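Long-range contacts in ammonium transporter (Kuenenia stuttgartiensis, PDB 6EU6), which probably senses ammonium at the membrane and passes the signal on through an attached histidine kinase: residues A[27-32]-A[43-47]; A[32-37]-A[203-209]; A[114-119]-A[182-188]. All coordinates share one frame; numbering follows the deposited sequence.

Interaction 1 of 3, residues A[27-32]-A[43-47]; sequences FTSYET and IALRN. With SO4 (sulfate ion), chain H.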
loop_
_atom_site.group_PDB
_atom_site.type_symbol
_atom_site.label_atom_id
_atom_site.label_comp_id
_atom_site.label_asym_id
_atom_site.label_seq_id
_atom_site.Cartn_x
_atom_site.Cartn_y
_atom_site.Cartn_z
ATOM N N PHE A 27 6.777 -7.212 -6.339
ATOM C CA PHE A 27 7.825 -7.945 -6.971
ATOM C C PHE A 27 9.173 -7.318 -6.662
ATOM O O PHE A 27 10.125 -8.031 -6.526
ATOM C CB PHE A 27 7.649 -7.950 -8.510
ATOM C CG PHE A 27 6.589 -8.838 -8.957
ATOM C CD1 PHE A 27 6.791 -10.217 -8.905
ATOM C CD2 PHE A 27 5.354 -8.359 -9.441
ATOM C CE1 PHE A 27 5.753 -11.096 -9.335
ATOM C CE2 PHE A 27 4.321 -9.246 -9.850
ATOM C CZ PHE A 27 4.536 -10.592 -9.811
ATOM N N THR A 28 9.251 -5.987 -6.625
ATOM C CA THR A 28 10.532 -5.323 -6.327
ATOM C C THR A 28 11.025 -5.766 -4.915
ATOM O O THR A 28 12.165 -6.211 -4.744
ATOM C CB THR A 28 10.389 -3.801 -6.349
ATOM O OG1 THR A 28 9.882 -3.375 -7.631
ATOM C CG2 THR A 28 11.801 -3.165 -6.082
ATOM N N SER A 29 10.124 -5.732 -3.919
ATOM C CA SER A 29 10.553 -6.128 -2.554
ATOM C C SER A 29 10.896 -7.578 -2.482
ATOM O O SER A 29 11.836 -7.931 -1.791
ATOM C CB SER A 29 9.496 -5.880 -1.501
ATOM O OG SER A 29 9.023 -4.628 -1.748
ATOM N N TYR A 30 10.013 -8.421 -3.033
ATOM C CA TYR A 30 10.199 -9.874 -3.018
ATOM C C TYR A 30 11.571 -10.241 -3.635
ATOM O O TYR A 30 12.388 -10.971 -3.023
ATOM C CB TYR A 30 9.067 -10.508 -3.806
ATOM C CG TYR A 30 8.937 -11.975 -3.607
ATOM C CD1 TYR A 30 8.260 -12.455 -2.514
ATOM C CD2 TYR A 30 9.530 -12.900 -4.515
ATOM C CE1 TYR A 30 8.047 -13.796 -2.329
ATOM C CE2 TYR A 30 9.351 -14.286 -4.339
ATOM C CZ TYR A 30 8.626 -14.716 -3.239
ATOM O OH TYR A 30 8.448 -16.023 -2.965
ATOM N N GLU A 31 11.809 -9.748 -4.861
ATOM C CA GLU A 31 13.024 -10.075 -5.512
ATOM C C GLU A 31 14.259 -9.521 -4.767
ATOM O O GLU A 31 15.268 -10.219 -4.720
ATOM C CB GLU A 31 13.061 -9.640 -6.987
ATOM C CG GLU A 31 11.886 -10.187 -7.801
ATOM C CD GLU A 31 11.821 -9.661 -9.272
ATOM O OE1 GLU A 31 12.925 -9.109 -9.733
ATOM O OE2 GLU A 31 10.692 -9.864 -9.921
ATOM N N THR A 32 14.187 -8.281 -4.252
ATOM C CA THR A 32 15.273 -7.699 -3.513
ATOM C C THR A 32 15.509 -8.571 -2.248
ATOM O O THR A 32 16.622 -8.968 -1.952
ATOM C CB THR A 32 14.964 -6.295 -3.141
ATOM O OG1 THR A 32 14.728 -5.507 -4.288
ATOM C CG2 THR A 32 16.142 -5.649 -2.324
ATOM N N ILE A 43 18.635 -5.085 -8.741
ATOM C CA ILE A 43 17.349 -5.680 -8.881
ATOM C C ILE A 43 16.221 -4.640 -8.621
ATOM O O ILE A 43 15.187 -4.661 -9.299
ATOM C CB ILE A 43 17.290 -7.055 -8.153
ATOM C CG1 ILE A 43 16.097 -7.874 -8.651
ATOM C CG2 ILE A 43 17.302 -6.887 -6.671
ATOM C CD1 ILE A 43 16.231 -8.427 -10.078
ATOM N N ALA A 44 16.420 -3.698 -7.705
ATOM C CA ALA A 44 15.417 -2.662 -7.492
ATOM C C ALA A 44 15.238 -1.845 -8.768
ATOM O O ALA A 44 14.115 -1.594 -9.238
ATOM C CB ALA A 44 15.788 -1.748 -6.318
ATOM N N LEU A 45 16.345 -1.482 -9.373
ATOM C CA LEU A 45 16.326 -0.674 -10.576
ATOM C C LEU A 45 15.749 -1.367 -11.808
ATOM O O LEU A 45 15.050 -0.708 -12.581
ATOM C CB LEU A 45 17.712 -0.162 -10.898
ATOM C CG LEU A 45 18.178 0.772 -9.778
ATOM C CD1 LEU A 45 19.592 1.209 -10.114
ATOM C CD2 LEU A 45 17.273 1.983 -9.559
ATOM N N ARG A 46 16.056 -2.665 -12.009
ATOM C CA ARG A 46 15.471 -3.409 -13.130
ATOM C C ARG A 46 13.956 -3.458 -13.026
ATOM O O ARG A 46 13.232 -3.318 -14.025
ATOM C CB ARG A 46 16.089 -4.820 -13.229
ATOM C CG ARG A 46 17.521 -4.756 -13.719
ATOM C CD ARG A 46 18.263 -6.013 -13.370
ATOM N NE ARG A 46 19.645 -5.872 -13.764
ATOM C CZ ARG A 46 20.494 -6.864 -14.015
ATOM N NH1 ARG A 46 20.154 -8.170 -13.878
ATOM N NH2 ARG A 46 21.702 -6.532 -14.462
ATOM N N ASN A 47 13.436 -3.690 -11.813
ATOM C CA ASN A 47 12.020 -3.722 -11.590
ATOM C C ASN A 47 11.308 -2.384 -11.847
ATOM O O ASN A 47 10.194 -2.354 -12.351
ATOM C CB ASN A 47 11.711 -4.128 -10.154
ATOM C CG ASN A 47 11.682 -5.624 -10.003
ATOM O OD1 ASN A 47 10.699 -6.272 -10.374
ATOM N ND2 ASN A 47 12.788 -6.189 -9.533
HETATM S S SO4 H . 22.477 -3.390 -13.684
HETATM O O1 SO4 H . 22.358 -2.895 -12.336
HETATM O O2 SO4 H . 23.458 -4.527 -13.670
HETATM O O3 SO4 H . 22.980 -2.308 -14.561
HETATM O O4 SO4 H . 21.105 -3.675 -14.171
#
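Glu31 and Asn47 carry the polar part of this contact between helices 2-34 and 40-67. The segments 27-32 and 43-47 run nearly antiparallel (154°), their axes 9.1 Å apart at closest. Asn47 ND2 donates to Glu31 OE1 over 2.9 Å, and the bond is nearly straight (168°). The oxygen lies close to the amide plane, but the nitrogen comes from above the carboxylate plane. Asn47 ND2 also donates to Ile43 O of its own helix at 2.9 Å. Both amide hydrogens are thus used, which fixes the rotation of the amide. Thr112 also bonds to Glu31 OE1, and Thr28 OG1 bonds to Gln24 O. Arg46 NE donates to sulfate O4 at 2.7 Å, an ion probably from the crystallisation liquor, and Arg46 NH2 also bonds to Ser119 O.

The rest is packing. Ile43 CD1 lies against Glu31 OE1 at 3.4 Å. CG2 of Thr28, anti to the backbone N, rests 3.9 Å from Ala44 CA. Thr28 OG1 sits 3.2 Å from Asn47 CB.

All the touching residues are buried. The carboxylate and the amide are each met by several polar partners. Between them, Glu31 OE2 and Asn47 OD1 hold an ammonium ion, probably from the crystallisation liquor.

Interaction 2 of 3, residues A[32-37]-A[203-209]; sequences TGFSQS and LHNVPLA
Leu203 lies beside Phe34, the two side chains pointing the same way. The leucine's CB points away from segment 32-37. With CG anti to the backbone N (chi1 -156°), the chain turns back, and CD1 arrives over the centre of the Phe34 ring. Leu203 CD1 stands 3.6 Å from the centroid of the Phe34 ring, 10° off its normal, a CH-pi contact. Ala209 CB adds to the ring's packing at 4.0 Å from Phe34 CD1.

The backbones are joined by three bonds at the end of helix 2-34. Leu203 N donates to Phe34 O at 2.8 Å, and His204 N to Ser35 O at 3.3 Å. Asn205 N reaches Gly33 O at 3.1 Å. Gly33 leaves no room for a side chain, since a CB would clash with Ala209 N and Asn205 O.

Gln36 CA sits over one face of the His204 ring, 3.8 Å from its centroid. Leu208 CD2 touches Thr32 CG2 at 3.6 Å. Asn205 is the N-cap of the next helix, its OD1 accepting from Leu208 N.

The contact therefore joins the C-terminal end of helix 2-34 to the N-terminal start of helix 206-226. Ala209 also packs on Phe270 of helix 266-280, and Val206 and Pro207 meet Ile41 and Ala40 of a neighbouring subunit.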
loop_
_atom_site.group_PDB
_atom_site.type_symbol
_atom_site.label_atom_id
_atom_site.label_comp_id
_atom_site.label_asym_id
_atom_site.label_seq_id
_atom_site.Cartn_x
_atom_site.Cartn_y
_atom_site.Cartn_z
ATOM N N THR A 32 14.187 -8.281 -4.252
ATOM C CA THR A 32 15.273 -7.699 -3.513
ATOM C C THR A 32 15.509 -8.571 -2.248
ATOM O O THR A 32 16.622 -8.968 -1.952
ATOM C CB THR A 32 14.964 -6.295 -3.141
ATOM O OG1 THR A 32 14.728 -5.507 -4.288
ATOM C CG2 THR A 32 16.142 -5.649 -2.324
ATOM N N GLY A 33 14.442 -8.943 -1.543
ATOM C CA GLY A 33 14.575 -9.814 -0.397
ATOM C C GLY A 33 15.281 -11.129 -0.658
ATOM O O GLY A 33 16.103 -11.610 0.147
ATOM N N PHE A 34 14.920 -11.757 -1.770
ATOM C CA PHE A 34 15.506 -13.037 -2.199
ATOM C C PHE A 34 16.964 -12.876 -2.733
ATOM O O PHE A 34 17.631 -13.820 -2.936
ATOM C CB PHE A 34 14.647 -13.704 -3.286
ATOM C CG PHE A 34 13.695 -14.723 -2.775
ATOM C CD1 PHE A 34 12.469 -14.337 -2.232
ATOM C CD2 PHE A 34 13.984 -16.071 -2.860
ATOM C CE1 PHE A 34 11.570 -15.270 -1.767
ATOM C CE2 PHE A 34 13.080 -17.017 -2.384
ATOM C CZ PHE A 34 11.865 -16.610 -1.837
ATOM N N SER A 35 17.404 -11.680 -2.962
ATOM C CA SER A 35 18.682 -11.454 -3.591
ATOM C C SER A 35 19.798 -11.396 -2.526
ATOM O O SER A 35 19.570 -11.197 -1.331
ATOM C CB SER A 35 18.649 -10.161 -4.418
ATOM O OG SER A 35 19.100 -8.994 -3.731
ATOM N N GLN A 36 21.006 -11.547 -3.008
ATOM C CA GLN A 36 22.155 -11.297 -2.171
ATOM C C GLN A 36 22.220 -9.829 -2.008
ATOM O O GLN A 36 21.929 -9.078 -2.901
ATOM C CB GLN A 36 23.426 -11.857 -2.812
ATOM C CG GLN A 36 23.397 -13.411 -2.972
ATOM C CD GLN A 36 24.621 -13.756 -3.816
ATOM O OE1 GLN A 36 25.714 -13.703 -3.357
ATOM N NE2 GLN A 36 24.418 -13.899 -5.084
ATOM N N SER A 37 22.530 -9.419 -0.815
ATOM C CA SER A 37 22.653 -8.027 -0.463
ATOM C C SER A 37 23.496 -7.176 -1.442
ATOM O O SER A 37 23.079 -6.070 -1.815
ATOM C CB SER A 37 23.140 -7.957 0.995
ATOM O OG SER A 37 23.937 -6.855 1.097
ATOM N N LEU A 203 18.557 -14.805 -0.513
ATOM C CA LEU A 203 17.573 -14.589 0.511
ATOM C C LEU A 203 18.204 -13.854 1.708
ATOM O O LEU A 203 18.067 -14.254 2.826
ATOM C CB LEU A 203 16.838 -15.899 0.869
ATOM C CG LEU A 203 15.426 -15.810 1.489
ATOM C CD1 LEU A 203 14.407 -14.923 0.767
ATOM C CD2 LEU A 203 14.870 -17.202 1.574
ATOM N N HIS A 204 18.875 -12.748 1.466
ATOM C CA HIS A 204 19.496 -12.006 2.563
ATOM C C HIS A 204 18.534 -11.025 3.293
ATOM O O HIS A 204 18.963 -10.237 4.152
ATOM C CB HIS A 204 20.683 -11.234 2.021
ATOM C CG HIS A 204 21.842 -12.105 1.618
ATOM N ND1 HIS A 204 23.090 -11.601 1.253
ATOM C CD2 HIS A 204 21.936 -13.453 1.511
ATOM C CE1 HIS A 204 23.869 -12.601 0.918
ATOM N NE2 HIS A 204 23.188 -13.731 1.030
ATOM N N ASN A 205 17.249 -10.983 2.909
ATOM C CA ASN A 205 16.357 -10.071 3.580
ATOM C C ASN A 205 14.962 -10.715 3.555
ATOM O O ASN A 205 14.103 -10.359 2.783
ATOM C CB ASN A 205 16.471 -8.666 3.029
ATOM C CG ASN A 205 15.844 -7.625 3.960
ATOM O OD1 ASN A 205 14.949 -7.908 4.732
ATOM N ND2 ASN A 205 16.249 -6.408 3.812
ATOM N N VAL A 206 14.815 -11.703 4.425
ATOM C CA VAL A 206 13.589 -12.371 4.648
ATOM C C VAL A 206 12.461 -11.428 5.037
ATOM O O VAL A 206 11.348 -11.550 4.482
ATOM C CB VAL A 206 13.770 -13.538 5.596
ATOM C CG1 VAL A 206 12.438 -14.184 5.977
ATOM C CG2 VAL A 206 14.587 -14.575 4.893
ATOM N N PRO A 207 12.726 -10.449 5.924
ATOM C CA PRO A 207 11.638 -9.495 6.201
ATOM C C PRO A 207 11.153 -8.776 4.958
ATOM O O PRO A 207 9.956 -8.577 4.772
ATOM C CB PRO A 207 12.283 -8.500 7.198
ATOM C CG PRO A 207 13.343 -9.286 7.891
ATOM C CD PRO A 207 13.848 -10.311 6.899
ATOM N N LEU A 208 12.057 -8.394 4.073
ATOM C CA LEU A 208 11.657 -7.674 2.909
ATOM C C LEU A 208 10.857 -8.600 1.925
ATOM O O LEU A 208 9.854 -8.170 1.348
ATOM C CB LEU A 208 12.902 -7.093 2.227
ATOM C CG LEU A 208 12.647 -6.102 1.114
ATOM C CD1 LEU A 208 11.903 -4.866 1.592
ATOM C CD2 LEU A 208 13.996 -5.694 0.555
ATOM N N ALA A 209 11.303 -9.839 1.758
ATOM C CA ALA A 209 10.513 -10.810 1.002
ATOM C C ALA A 209 9.111 -11.035 1.611
ATOM O O ALA A 209 8.189 -11.293 0.910
ATOM C CB ALA A 209 11.229 -12.128 0.923
#

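Interaction 3 of 3, residues A[114-119]-A[182-188]; sequences AIAERS and AIMVGPR. With ZDM (nonyl 4-O-alpha-D-glucopyranosyl-beta-D-glucopyranoside), chain D.
Arg118 and Arg188 cross at about a right angle, with their guanidinium planes 27° apart. Arg118 CD rests 3.8 Å from Arg188 CG, and each charged end turns to its own acceptors. Arg118 grips Gly186 O side-on: NE at 2.9 Å and NH2 at 3.0 Å, both with the oxygen near the guanidinium plane. Its NH1 bonds to Ala114 O and Ala116 O, and its NH2 also reaches Asp317 O. With a leucine in its place, these three carbonyls would lose its N-H groups, and the 114-119 loop would probably be freer to shift against the helix end.

Arg188 is bent at chi3 (-76°), which brings Arg188 NH1 to Glu117 OE2 in a 2.9 Å salt bridge. The carboxylate is met on its anti side, its plane 57° from the guanidinium. Glu117 OE1 accepts from Gln36 N. Asp317 holds Arg188 NH2 in a second salt bridge.

Val185 meets the Arg118 chain obliquely, Val185 CG1 3.6 Å from Arg118 NE. Gly186 leaves the helix with positive phi, where a CB would jam against Val185 O.

The contact ties the loop between helices 93-114 and 121-144 to the C-terminal end of helix 167-185. Ile183 and Pro187 face a bound nonyl maltoside, and Glu395 of helix 392-397 packs on both arginines.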
loop_
_atom_site.group_PDB
_atom_site.type_symbol
_atom_site.label_atom_id
_atom_site.label_comp_id
_atom_site.label_asym_id
_atom_site.label_seq_id
_atom_site.Cartn_x
_atom_site.Cartn_y
_atom_site.Cartn_z
ATOM N N ALA A 114 14.039 -14.200 -12.289
ATOM C CA ALA A 114 14.593 -15.471 -12.785
ATOM C C ALA A 114 16.044 -15.295 -13.270
ATOM O O ALA A 114 16.893 -16.173 -13.073
ATOM C CB ALA A 114 13.729 -15.986 -13.876
ATOM N N ILE A 115 16.364 -14.131 -13.826
ATOM C CA ILE A 115 17.768 -13.885 -14.283
ATOM C C ILE A 115 18.575 -12.893 -13.444
ATOM O O ILE A 115 19.652 -12.409 -13.832
ATOM C CB ILE A 115 17.791 -13.515 -15.763
ATOM C CG1 ILE A 115 17.026 -12.259 -16.022
ATOM C CG2 ILE A 115 17.217 -14.694 -16.574
ATOM C CD1 ILE A 115 17.147 -11.724 -17.445
ATOM N N ALA A 116 18.081 -12.613 -12.246
ATOM C CA ALA A 116 18.779 -11.728 -11.353
ATOM C C ALA A 116 20.200 -12.203 -11.008
ATOM O O ALA A 116 20.518 -13.431 -10.999
ATOM C CB ALA A 116 17.990 -11.552 -10.065
ATOM N N GLU A 117 21.041 -11.221 -10.658
ATOM C CA GLU A 117 22.380 -11.496 -10.058
ATOM C C GLU A 117 23.503 -11.768 -11.063
ATOM O O GLU A 117 24.646 -11.547 -10.705
ATOM C CB GLU A 117 22.377 -12.615 -8.948
ATOM C CG GLU A 117 21.182 -12.499 -7.987
ATOM C CD GLU A 117 21.573 -12.718 -6.551
ATOM O OE1 GLU A 117 21.654 -11.767 -5.758
ATOM O OE2 GLU A 117 21.810 -13.870 -6.212
ATOM N N ARG A 118 23.179 -12.132 -12.301
ATOM C CA ARG A 118 24.238 -12.456 -13.262
ATOM C C ARG A 118 23.935 -12.109 -14.699
ATOM O O ARG A 118 24.829 -12.127 -15.532
ATOM C CB ARG A 118 24.688 -13.897 -13.111
ATOM C CG ARG A 118 23.807 -14.951 -13.819
ATOM C CD ARG A 118 22.434 -15.118 -13.174
ATOM N NE ARG A 118 21.754 -16.336 -13.636
ATOM C CZ ARG A 118 20.532 -16.731 -13.324
ATOM N NH1 ARG A 118 19.812 -16.038 -12.446
ATOM N NH2 ARG A 118 20.025 -17.824 -13.851
ATOM N N SER A 119 22.700 -11.766 -15.012
ATOM C CA SER A 119 22.407 -11.223 -16.286
ATOM C C SER A 119 22.802 -9.763 -16.314
ATOM O O SER A 119 22.802 -9.061 -15.247
ATOM C CB SER A 119 20.941 -11.418 -16.635
ATOM O OG SER A 119 20.088 -10.675 -15.813
ATOM N N ALA A 182 16.499 -17.790 -18.052
ATOM C CA ALA A 182 17.368 -18.337 -17.059
ATOM C C ALA A 182 18.333 -19.396 -17.677
ATOM O O ALA A 182 19.487 -19.559 -17.251
ATOM C CB ALA A 182 16.578 -18.980 -15.937
ATOM N N ILE A 183 17.814 -20.132 -18.621
ATOM C CA ILE A 183 18.594 -21.160 -19.315
ATOM C C ILE A 183 19.695 -20.537 -20.151
ATOM O O ILE A 183 20.830 -20.914 -20.053
ATOM C CB ILE A 183 17.714 -22.046 -20.226
ATOM C CG1 ILE A 183 16.971 -23.040 -19.356
ATOM C CG2 ILE A 183 18.566 -22.919 -21.171
ATOM C CD1 ILE A 183 15.863 -23.783 -20.091
ATOM N N MET A 184 19.354 -19.571 -20.968
ATOM C CA MET A 184 20.312 -18.937 -21.825
ATOM C C MET A 184 21.313 -18.113 -21.053
ATOM O O MET A 184 22.453 -18.002 -21.482
ATOM C CB MET A 184 19.538 -18.116 -22.859
ATOM C CG MET A 184 18.704 -18.989 -23.799
ATOM S SD MET A 184 19.835 -20.137 -24.694
ATOM C CE MET A 184 20.838 -18.907 -25.470
ATOM N N VAL A 185 20.942 -17.509 -19.920
ATOM C CA VAL A 185 21.934 -16.772 -19.104
ATOM C C VAL A 185 22.910 -17.754 -18.367
ATOM O O VAL A 185 24.103 -17.490 -18.180
ATOM C CB VAL A 185 21.192 -15.867 -18.095
ATOM C CG1 VAL A 185 22.134 -15.340 -17.040
ATOM C CG2 VAL A 185 20.472 -14.744 -18.810
ATOM N N GLY A 186 22.356 -18.848 -17.896
ATOM C CA GLY A 186 23.086 -19.852 -17.183
ATOM C C GLY A 186 23.020 -19.601 -15.700
ATOM O O GLY A 186 22.603 -18.530 -15.256
ATOM N N PRO A 187 23.487 -20.560 -14.918
ATOM C CA PRO A 187 23.418 -20.393 -13.455
ATOM C C PRO A 187 24.360 -19.388 -12.873
ATOM O O PRO A 187 25.349 -18.964 -13.484
ATOM C CB PRO A 187 23.779 -21.795 -12.899
ATOM C CG PRO A 187 23.903 -22.691 -14.126
ATOM C CD PRO A 187 24.153 -21.806 -15.308
ATOM N N ARG A 188 24.047 -18.968 -11.670
ATOM C CA ARG A 188 24.970 -18.100 -10.978
ATOM C C ARG A 188 26.283 -18.907 -10.764
ATOM O O ARG A 188 26.263 -20.133 -10.536
ATOM C CB ARG A 188 24.355 -17.629 -9.637
ATOM C CG ARG A 188 23.175 -16.656 -9.792
ATOM C CD ARG A 188 22.505 -16.344 -8.477
ATOM N NE ARG A 188 21.683 -17.510 -8.097
ATOM C CZ ARG A 188 20.904 -17.577 -7.018
ATOM N NH1 ARG A 188 20.729 -16.521 -6.214
ATOM N NH2 ARG A 188 20.215 -18.651 -6.834
HETATM C C1 ZDM D . 21.185 -28.930 -18.057
HETATM O O1 ZDM D . 25.864 -27.304 -14.953
HETATM C C2 ZDM D . 22.374 -29.251 -17.125
HETATM O O2 ZDM D . 26.514 -29.312 -11.891
HETATM C C3 ZDM D . 23.237 -28.098 -16.530
HETATM O O3 ZDM D . 25.502 -30.817 -16.309
HETATM C C4 ZDM D . 22.687 -26.708 -16.887
HETATM O O4 ZDM D . 25.776 -31.263 -13.570
HETATM C C5 ZDM D . 26.130 -29.775 -15.547
HETATM O O5 ZDM D . 22.266 -26.736 -18.237
HETATM C C6 ZDM D . 21.129 -27.486 -18.646
HETATM O O6 ZDM D . 26.837 -25.237 -13.390
HETATM C C7 ZDM D . 25.765 -29.921 -14.075
HETATM O O7 ZDM D . 24.626 -28.204 -16.917
HETATM C C8 ZDM D . 26.673 -29.007 -13.287
HETATM C C9 ZDM D . 26.277 -27.553 -13.604
HETATM C C10 ZDM D . 25.543 -28.409 -15.842
HETATM C C11 ZDM D . 27.406 -26.556 -13.370
HETATM O O16 ZDM D . 20.017 -26.564 -18.528
HETATM C C18 ZDM D . 18.637 -26.913 -18.416
HETATM C C19 ZDM D . 18.110 -27.726 -19.579
HETATM C C22 ZDM D . 16.708 -27.314 -20.001
HETATM C C25 ZDM D . 15.664 -28.375 -19.719
HETATM C C28 ZDM D . 14.222 -27.888 -19.919
HETATM C C31 ZDM D . 13.708 -28.098 -21.333
HETATM C C34 ZDM D . 12.201 -28.218 -21.389
HETATM O O49 ZDM D . 19.997 -29.457 -17.437
HETATM O O55 ZDM D . 23.187 -30.115 -17.900
HETATM C C57 ZDM D . 23.748 -25.602 -16.783
HETATM O O61 ZDM D . 24.157 -25.483 -15.420
HETATM O O HOH W 1 20.240 -20.986 -14.933
#

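In the fold
Interactions 1 and 2 share Thr32 and helix 2-34, and their centres are 10 Å apart. Interaction 1 pairs this helix with helix 40-67; interaction 2 pairs its end with helix 206-226. Interaction 3 lies 15 Å from interaction 1 and 17 Å from interaction 2, centre to centre, yet touches both. Gln36 N and Glu117 OE1 are 2.8 Å apart, a probable hydrogen bond. Arg46 NH2 and Ser119 O, at 2.9 Å, probably form another. The loop 114-119 thus borders both other contacts. The ammonium ion bound by Glu31 and Asn47 belongs to interaction 1, whereas the nonyl maltoside lies beside interaction 3.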